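Local coordinates for protein sugar phosphate isomerase/epimerase (Parabacteroides distasonis, PDB 3L23) that binds a magnesium ion within a xylose isomerase-like TIM barrel and is probably an isomerase or epimerase acting on sugar substrates, at residues Lys39-Ser44 with Gly288-Ala293; Ala247-Ser252 with Tyr272-Glu277. All coordinates share one frame; numbering follows the deposited sequence. Where two conformers were deposited one is given.

Interaction 1. Residues Lys39-Ser44 with Gly288-Ala293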
ATOM      1  N   LYS A  39       3.769  19.068  -4.858  1.00 30.24           N
ATOM      2  CA  LYS A  39       2.939  20.019  -4.136  1.00 31.00           C
ATOM      3  C   LYS A  39       2.126  20.873  -5.106  1.00 30.33           C
ATOM      4  O   LYS A  39       0.925  21.040  -4.926  1.00 30.89           O
ATOM      5  CB  LYS A  39       3.778  20.941  -3.240  1.00 30.93           C
ATOM      6  CG  LYS A  39       2.933  21.933  -2.434  1.00 31.77           C
ATOM      7  CD  LYS A  39       2.174  21.272  -1.286  1.00 33.16           C
ATOM      8  CE  LYS A  39       1.429  22.359  -0.484  1.00 35.69           C
ATOM      9  NZ  LYS A  39       0.977  21.826   0.821  1.00 37.87           N
ATOM     10  N   ASP A  40       2.765  21.396  -6.149  1.00 30.12           N
ATOM     11  CA  ASP A  40       2.081  22.286  -7.098  1.00 30.58           C
ATOM     12  C   ASP A  40       0.962  21.593  -7.865  1.00 30.41           C
ATOM     13  O   ASP A  40       0.014  22.259  -8.287  1.00 31.11           O
ATOM     14  CB  ASP A  40       3.082  22.917  -8.076  1.00 30.79           C
ATOM     15  CG  ASP A  40       4.020  23.924  -7.407  1.00 34.80           C
ATOM     16  OD1 ASP A  40       3.713  24.417  -6.291  1.00 37.20           O
ATOM     17  OD2 ASP A  40       5.067  24.266  -8.028  1.00 36.66           O
HETATM   18  N   MSE A  41       1.083  20.288  -8.065  1.00 31.13           N
HETATM   19  CA  MSE A  41       0.021  19.489  -8.704  1.00 31.79           C
HETATM   20  C   MSE A  41      -1.201  19.279  -7.793  1.00 32.09           C
HETATM   21  O   MSE A  41      -2.241  18.805  -8.270  1.00 32.97           O
HETATM   22  CB  MSE A  41       0.574  18.117  -9.175  1.00 32.11           C
HETATM   23  CG  MSE A  41       1.567  18.224 -10.307  1.00 32.69           C
HETATM   24 SE   MSE A  41       1.989  16.472 -11.017  0.75 33.40          SE
HETATM   25  CE  MSE A  41       3.067  15.774  -9.584  1.00 34.70           C
ATOM     26  N   GLY A  42      -1.077  19.601  -6.510  1.00 31.45           N
ATOM     27  CA  GLY A  42      -2.206  19.558  -5.572  1.00 31.18           C
ATOM     28  C   GLY A  42      -2.141  18.468  -4.526  1.00 32.03           C
ATOM     29  O   GLY A  42      -3.124  18.231  -3.838  1.00 32.64           O
ATOM     30  N   TYR A  43      -0.992  17.801  -4.393  1.00 30.64           N
ATOM     31  CA  TYR A  43      -0.809  16.766  -3.392  1.00 30.64           C
ATOM     32  C   TYR A  43      -0.263  17.337  -2.092  1.00 31.95           C
ATOM     33  O   TYR A  43       0.537  18.234  -2.109  1.00 31.36           O
ATOM     34  CB  TYR A  43       0.151  15.681  -3.910  1.00 30.70           C
ATOM     35  CG  TYR A  43      -0.399  14.945  -5.092  1.00 30.43           C
ATOM     36  CD1 TYR A  43      -1.326  13.917  -4.923  1.00 28.98           C
ATOM     37  CD2 TYR A  43      -0.071  15.309  -6.398  1.00 30.83           C
ATOM     38  CE1 TYR A  43      -1.873  13.266  -6.003  1.00 29.58           C
ATOM     39  CE2 TYR A  43      -0.648  14.627  -7.508  1.00 28.56           C
ATOM     40  CZ  TYR A  43      -1.524  13.583  -7.283  1.00 30.02           C
ATOM     41  OH  TYR A  43      -2.126  12.875  -8.330  1.00 29.97           O
ATOM     42  N   SER A  44      -0.659  16.755  -0.960  1.00 31.68           N
ATOM     43  CA  SER A  44      -0.151  17.197   0.338  1.00 33.11           C
ATOM     44  C   SER A  44       0.459  16.119   1.236  1.00 32.30           C
ATOM     45  O   SER A  44       1.206  16.439   2.167  1.00 32.41           O
ATOM     46  CB  SER A  44      -1.312  17.859   1.081  1.00 33.58           C
ATOM     47  OG  SER A  44      -2.341  16.885   1.228  1.00 38.83           O
ATOM     48  N   GLY A 288       0.641  12.131 -16.154  1.00 28.65           N
ATOM     49  CA  GLY A 288      -0.514  11.355 -15.734  1.00 29.20           C
ATOM     50  C   GLY A 288      -0.910  11.629 -14.297  1.00 28.61           C
ATOM     51  O   GLY A 288      -2.092  11.677 -13.979  1.00 29.01           O
ATOM     52  N   VAL A 289       0.069  11.764 -13.401  1.00 28.96           N
ATOM     53  CA  VAL A 289      -0.200  12.105 -12.001  1.00 29.39           C
ATOM     54  C   VAL A 289      -0.922  13.469 -11.853  1.00 29.96           C
ATOM     55  O   VAL A 289      -1.834  13.630 -11.022  1.00 30.06           O
ATOM     56  CB  VAL A 289       1.103  12.014 -11.155  1.00 31.19           C
ATOM     57  CG1 VAL A 289       0.937  12.683  -9.780  1.00 31.60           C
ATOM     58  CG2 VAL A 289       1.509  10.527 -11.001  1.00 30.77           C
ATOM     59  N   LYS A 290      -0.543  14.433 -12.666  1.00 31.04           N
ATOM     60  CA  LYS A 290      -1.272  15.705 -12.717  1.00 31.31           C
ATOM     61  C   LYS A 290      -2.733  15.515 -13.071  1.00 31.23           C
ATOM     62  O   LYS A 290      -3.620  16.041 -12.389  1.00 31.24           O
ATOM     63  CB  LYS A 290      -0.617  16.614 -13.748  1.00 31.77           C
ATOM     64  CG  LYS A 290      -1.308  17.977 -14.014  1.00 34.66           C
ATOM     65  CD  LYS A 290      -1.243  18.892 -12.795  1.00 39.56           C
ATOM     66  CE  LYS A 290      -1.473  20.402 -13.125  1.00 37.38           C
ATOM     67  NZ  LYS A 290      -2.838  20.643 -13.782  1.00 41.13           N
ATOM     68  N   ASP A 291      -2.981  14.726 -14.106  1.00 30.41           N
ATOM     69  CA  ASP A 291      -4.326  14.490 -14.582  1.00 30.59           C
ATOM     70  C   ASP A 291      -5.176  13.790 -13.503  1.00 30.86           C
ATOM     71  O   ASP A 291      -6.377  14.079 -13.354  1.00 30.82           O
ATOM     72  CB  ASP A 291      -4.313  13.663 -15.866  1.00 30.41           C
ATOM     73  CG  ASP A 291      -3.864  14.450 -17.093  1.00 33.21           C
ATOM     74  OD1 ASP A 291      -3.731  15.707 -17.052  1.00 32.88           O
ATOM     75  OD2 ASP A 291      -3.690  13.809 -18.146  1.00 33.41           O
ATOM     76  N   CYS A 292      -4.558  12.861 -12.771  1.00 31.36           N
ATOM     77  CA  CYS A 292      -5.243  12.210 -11.634  1.00 31.18           C
ATOM     78  C   CYS A 292      -5.652  13.223 -10.533  1.00 31.29           C
ATOM     79  O   CYS A 292      -6.758  13.172 -10.005  1.00 30.67           O
ATOM     80  CB  CYS A 292      -4.411  11.092 -11.039  1.00 32.26           C
ATOM     81  SG  CYS A 292      -4.219   9.660 -12.169  1.00 31.89           S
ATOM     82  N   ALA A 293      -4.750  14.141 -10.174  1.00 30.92           N
ATOM     83  CA  ALA A 293      -5.054  15.177  -9.199  1.00 30.57           C
ATOM     84  C   ALA A 293      -6.190  16.035  -9.703  1.00 30.30           C
ATOM     85  O   ALA A 293      -7.105  16.341  -8.953  1.00 31.19           O
ATOM     86  CB  ALA A 293      -3.799  16.074  -8.932  1.00 30.66           C
TER
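The carbonyl oxygen of V289 is gripped twice: Y43 OH donates to V289 O at 2.8 Å, and A293 N gives it the usual helical bond. The two donors reach it from opposite faces of the carbonyl plane, the hydroxyl tilted 31° out of it, so a carbonyl already used by helix 285-298 takes a second bond. Seen from the tyrosine, V289 O lies at the ring edge, in the ring plane. Branched V289, with CG1 anti to the backbone N, lays a methyl against the ring beside the bonded hydroxyl (V289 CG1 to Y43 CE2 3.4 Å), while the small A293 lets the ring approach the helix, with A293 CB 3.7 Å from Y43 CE2. M41, a selenomethionine, bends at chi3 (-72°), which brings its CE to V289 CG1 at 3.8 Å; its SE rests near K290 N and CB. Between M41 and Y43, G42 ends the helical run in a Schellman motif; at its phi of 110° a CB would jam against M41 O. A phenylalanine in place of Y43 would probably leave V289 O without its second donor. One buried polar bond among apolar groups thus joins the segments, while K290, at the exposed side, salt-bridges D294.

Interaction 2. Residues Ala247-Ser252 with Tyr272-Glu277. With MG (magnesium ion), chain B; EDO (1,2-ethanediol), chain F.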
ATOM      1  N   ALA A 247      -5.269   3.650 -15.823  1.00 30.56           N
ATOM      2  CA  ALA A 247      -4.287   4.724 -16.031  1.00 30.92           C
ATOM      3  C   ALA A 247      -4.854   6.013 -15.454  1.00 30.32           C
ATOM      4  O   ALA A 247      -5.153   6.048 -14.280  1.00 31.06           O
ATOM      5  CB  ALA A 247      -3.928   4.867 -17.510  1.00 31.78           C
ATOM      6  N   VAL A 248      -5.016   7.079 -16.240  1.00 30.16           N
ATOM      7  CA  VAL A 248      -5.590   8.288 -15.673  1.00 30.18           C
ATOM      8  C   VAL A 248      -7.031   8.038 -15.201  1.00 30.00           C
ATOM      9  O   VAL A 248      -7.845   7.417 -15.913  1.00 29.66           O
ATOM     10  CB  VAL A 248      -5.533   9.470 -16.678  1.00 30.86           C
ATOM     11  CG1 VAL A 248      -6.309  10.648 -16.127  1.00 30.11           C
ATOM     12  CG2 VAL A 248      -4.049   9.778 -16.961  1.00 31.07           C
ATOM     13  N   PHE A 249      -7.336   8.546 -14.000  1.00 29.69           N
ATOM     14  CA  PHE A 249      -8.652   8.369 -13.405  1.00 30.44           C
ATOM     15  C   PHE A 249      -9.771   8.761 -14.357  1.00 30.09           C
ATOM     16  O   PHE A 249      -9.740   9.833 -15.003  1.00 28.94           O
ATOM     17  CB  PHE A 249      -8.828   9.179 -12.137  1.00 30.02           C
ATOM     18  CG  PHE A 249      -7.903   8.838 -11.010  1.00 30.97           C
ATOM     19  CD1 PHE A 249      -7.141   7.666 -10.970  1.00 29.19           C
ATOM     20  CD2 PHE A 249      -7.813   9.698  -9.959  1.00 31.07           C
ATOM     21  CE1 PHE A 249      -6.326   7.399  -9.901  1.00 31.40           C
ATOM     22  CE2 PHE A 249      -7.026   9.437  -8.872  1.00 31.98           C
ATOM     23  CZ  PHE A 249      -6.314   8.285  -8.810  1.00 31.15           C
ATOM     24  N   GLY A 250     -10.770   7.881 -14.454  1.00 30.29           N
ATOM     25  CA  GLY A 250     -11.947   8.142 -15.252  1.00 30.47           C
ATOM     26  C   GLY A 250     -11.880   7.893 -16.734  1.00 30.76           C
ATOM     27  O   GLY A 250     -12.846   8.093 -17.417  1.00 32.00           O
ATOM     28  N   GLN A 251     -10.751   7.439 -17.244  0.80 31.80           N
ATOM     29  CA  GLN A 251     -10.605   7.234 -18.696  0.80 32.13           C
ATOM     30  C   GLN A 251     -10.837   5.803 -19.168  0.80 30.99           C
ATOM     31  O   GLN A 251     -10.819   5.548 -20.362  0.80 31.25           O
ATOM     32  CB  GLN A 251      -9.225   7.741 -19.128  0.80 32.93           C
ATOM     33  CG  GLN A 251      -9.135   9.273 -18.894  0.80 34.98           C
ATOM     34  CD  GLN A 251      -7.951   9.942 -19.544  0.80 36.67           C
ATOM     35  OE1 GLN A 251      -7.102   9.303 -20.187  0.80 41.67           O
ATOM     36  NE2 GLN A 251      -7.875  11.264 -19.369  0.80 41.69           N
ATOM     37  N   SER A 252     -11.127   4.900 -18.240  1.00 30.57           N
ATOM     38  CA  SER A 252     -11.415   3.512 -18.585  1.00 30.39           C
ATOM     39  C   SER A 252     -12.871   3.262 -18.285  1.00 31.30           C
ATOM     40  O   SER A 252     -13.554   4.118 -17.710  1.00 32.37           O
ATOM     41  CB  SER A 252     -10.569   2.566 -17.736  1.00 29.87           C
ATOM     42  OG  SER A 252     -11.126   2.406 -16.470  1.00 29.95           O
ATOM     43  N   TYR A 272      -6.198   8.348   2.002  1.00 33.70           N
ATOM     44  CA  TYR A 272      -6.066   7.656   0.760  1.00 31.75           C
ATOM     45  C   TYR A 272      -4.862   8.175   0.001  1.00 32.89           C
ATOM     46  O   TYR A 272      -4.390   9.305   0.229  1.00 31.96           O
ATOM     47  CB  TYR A 272      -7.333   7.738  -0.111  1.00 31.65           C
ATOM     48  CG  TYR A 272      -7.591   9.096  -0.721  1.00 30.83           C
ATOM     49  CD1 TYR A 272      -7.016   9.489  -1.922  1.00 31.21           C
ATOM     50  CD2 TYR A 272      -8.436   9.992  -0.108  1.00 32.11           C
ATOM     51  CE1 TYR A 272      -7.269  10.725  -2.487  1.00 31.83           C
ATOM     52  CE2 TYR A 272      -8.670  11.236  -0.671  1.00 31.02           C
ATOM     53  CZ  TYR A 272      -8.096  11.580  -1.876  1.00 31.25           C
ATOM     54  OH  TYR A 272      -8.325  12.827  -2.453  1.00 33.23           O
ATOM     55  N   PHE A 273      -4.366   7.321  -0.888  1.00 32.33           N
ATOM     56  CA  PHE A 273      -3.252   7.645  -1.790  1.00 32.04           C
ATOM     57  C   PHE A 273      -3.572   7.322  -3.244  1.00 31.75           C
ATOM     58  O   PHE A 273      -4.059   6.232  -3.581  1.00 30.69           O
ATOM     59  CB  PHE A 273      -1.996   6.911  -1.368  1.00 31.70           C
ATOM     60  CG  PHE A 273      -1.612   7.211   0.036  1.00 32.63           C
ATOM     61  CD1 PHE A 273      -0.998   8.405   0.337  1.00 32.71           C
ATOM     62  CD2 PHE A 273      -2.029   6.397   1.075  1.00 32.63           C
ATOM     63  CE1 PHE A 273      -0.706   8.738   1.656  1.00 30.24           C
ATOM     64  CE2 PHE A 273      -1.726   6.691   2.381  1.00 33.51           C
ATOM     65  CZ  PHE A 273      -1.080   7.895   2.689  1.00 30.38           C
ATOM     66  N   VAL A 274      -3.299   8.303  -4.094  1.00 30.55           N
ATOM     67  CA  VAL A 274      -3.327   8.115  -5.543  1.00 30.83           C
ATOM     68  C   VAL A 274      -2.212   7.211  -5.998  1.00 30.73           C
ATOM     69  O   VAL A 274      -1.057   7.348  -5.576  1.00 30.59           O
ATOM     70  CB  VAL A 274      -3.200   9.505  -6.298  1.00 30.54           C
ATOM     71  CG1 VAL A 274      -2.853   9.304  -7.781  1.00 29.93           C
ATOM     72  CG2 VAL A 274      -4.466  10.323  -6.066  1.00 31.63           C
ATOM     73  N   GLU A 275      -2.543   6.292  -6.902  1.00 31.06           N
ATOM     74  CA  GLU A 275      -1.551   5.456  -7.528  1.00 31.99           C
ATOM     75  C   GLU A 275      -1.741   5.412  -9.030  1.00 31.48           C
ATOM     76  O   GLU A 275      -2.885   5.393  -9.521  1.00 31.26           O
ATOM     77  CB  GLU A 275      -1.618   4.051  -6.953  1.00 32.32           C
ATOM     78  CG  GLU A 275      -0.568   3.171  -7.580  1.00 34.87           C
ATOM     79  CD  GLU A 275      -0.426   1.844  -6.895  1.00 41.71           C
ATOM     80  OE1 GLU A 275      -1.375   1.365  -6.283  1.00 35.74           O
ATOM     81  OE2 GLU A 275       0.662   1.254  -6.995  1.00 49.54           O
ATOM     82  N   LEU A 276      -0.624   5.423  -9.765  1.00 31.69           N
ATOM     83  CA  LEU A 276      -0.639   5.367 -11.225  1.00 30.74           C
ATOM     84  C   LEU A 276       0.462   4.423 -11.687  1.00 31.46           C
ATOM     85  O   LEU A 276       1.619   4.629 -11.343  1.00 31.68           O
ATOM     86  CB  LEU A 276      -0.420   6.779 -11.799  1.00 31.83           C
ATOM     87  CG  LEU A 276      -0.432   6.930 -13.296  1.00 32.22           C
ATOM     88  CD1 LEU A 276      -1.852   6.673 -13.794  1.00 31.10           C
ATOM     89  CD2 LEU A 276       0.151   8.283 -13.737  1.00 29.89           C
ATOM     90  N   GLU A 277       0.130   3.381 -12.434  0.70 32.14           N
ATOM     91  CA  GLU A 277       1.184   2.507 -12.946  0.70 34.34           C
ATOM     92  C   GLU A 277       1.739   3.099 -14.243  0.70 32.72           C
ATOM     93  O   GLU A 277       1.365   4.212 -14.625  0.70 31.39           O
ATOM     94  CB  GLU A 277       0.758   1.005 -12.982  0.70 35.80           C
ATOM     95  CG  GLU A 277      -0.281   0.520 -13.921  0.70 39.16           C
ATOM     96  CD  GLU A 277      -0.637  -0.936 -13.543  0.70 38.06           C
ATOM     97  OE1 GLU A 277       0.243  -1.821 -13.654  0.70 43.55           O
ATOM     98  OE2 GLU A 277      -1.762  -1.169 -13.065  0.70 38.38           O
TER
HETATM   99 MG    MG B   1      -1.719  -0.041  -4.918  1.00 16.51          MG
HETATM  100  C1  EDO F   5      -5.658  11.956   1.451  1.00 28.67           C
HETATM  101  O1  EDO F   5      -5.004  11.036   2.349  1.00 28.91           O
HETATM  102  C2  EDO F   5      -6.984  12.414   2.034  1.00 31.53           C
HETATM  103  O2  EDO F   5      -6.697  13.140   3.217  1.00 33.26           O
HETATM  104  O   HOH W   1      -4.338   4.972 -11.756  1.00 16.80           O
HETATM  105  O   HOH W   2       0.621   0.025  -4.580  1.00 21.55           O
HETATM  106  O   HOH W   3      -1.054  -1.534  -6.281  1.00 20.44           O
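The F249 ring meets V274 at a slant in the xylose isomerase-like TIM barrel, where the loop after strand 238-243 packs against the neighbouring parallel strand 272-274 and the residues that follow it. The tip of the phenylalanine ring does the touching: F249 CZ lies 3.8 Å from V274 CG1, and CE2 meets the other methyl, CG2. CG of F249 stands anti to the carbonyl carbon (chi1 -62°), and the far end of the ring comes nearer the strand. F249 sits within the type II turn V248-Q251, from which a long flat side chain can span to V274. G250 takes that turn's positive phi with ease. Branched V274 offers two methyls to the ring tip. Further along, L276 reaches back to the loop, its CD1 3.4 Å from A247 O.

No direct hydrogen bond joins the segments; instead a water lies within hydrogen-bonding distance of both A247 O (2.9 Å) and E275 O (2.7 Å), linking the two backbones. CB of E275 points away from the loop, and the chain beyond CG is extended to the magnesium ion. H165, D216 and H242 complete the protein ligands. A 1,2-ethanediol, probably from the crystallisation liquor, lies over one face of the Y272 ring, offset toward the rim, its O1 bonded to both N and O of Y272. E275 OE1 binds the magnesium ion at 2.0 Å, while OE2 accepts a hydrogen bond from a metal-bound water at 2.7 Å.

Overall arrangement
The two contacts lie in the same part of the TIM barrel, their centres about 11 Å apart. Along the chain, 39-44 comes first, at the end of helix 31-40; 247-252 and 272-277 follow, and 288-293 on helix 285-298 comes last, so interaction 1 spans interaction 2. Strand 272-274 and helix 285-298 are consecutive, and the helix, which holds one segment of interaction 1, also packs on both segments of interaction 2: L276 CD2 packs on V289 N, D291 on V248, and C292 on F249. Y43 also touches V274. Interaction 1 therefore joins an early helix end to the last barrel helix, whereas interaction 2, nearer the chain's centre, carries a ligand of the magnesium ion.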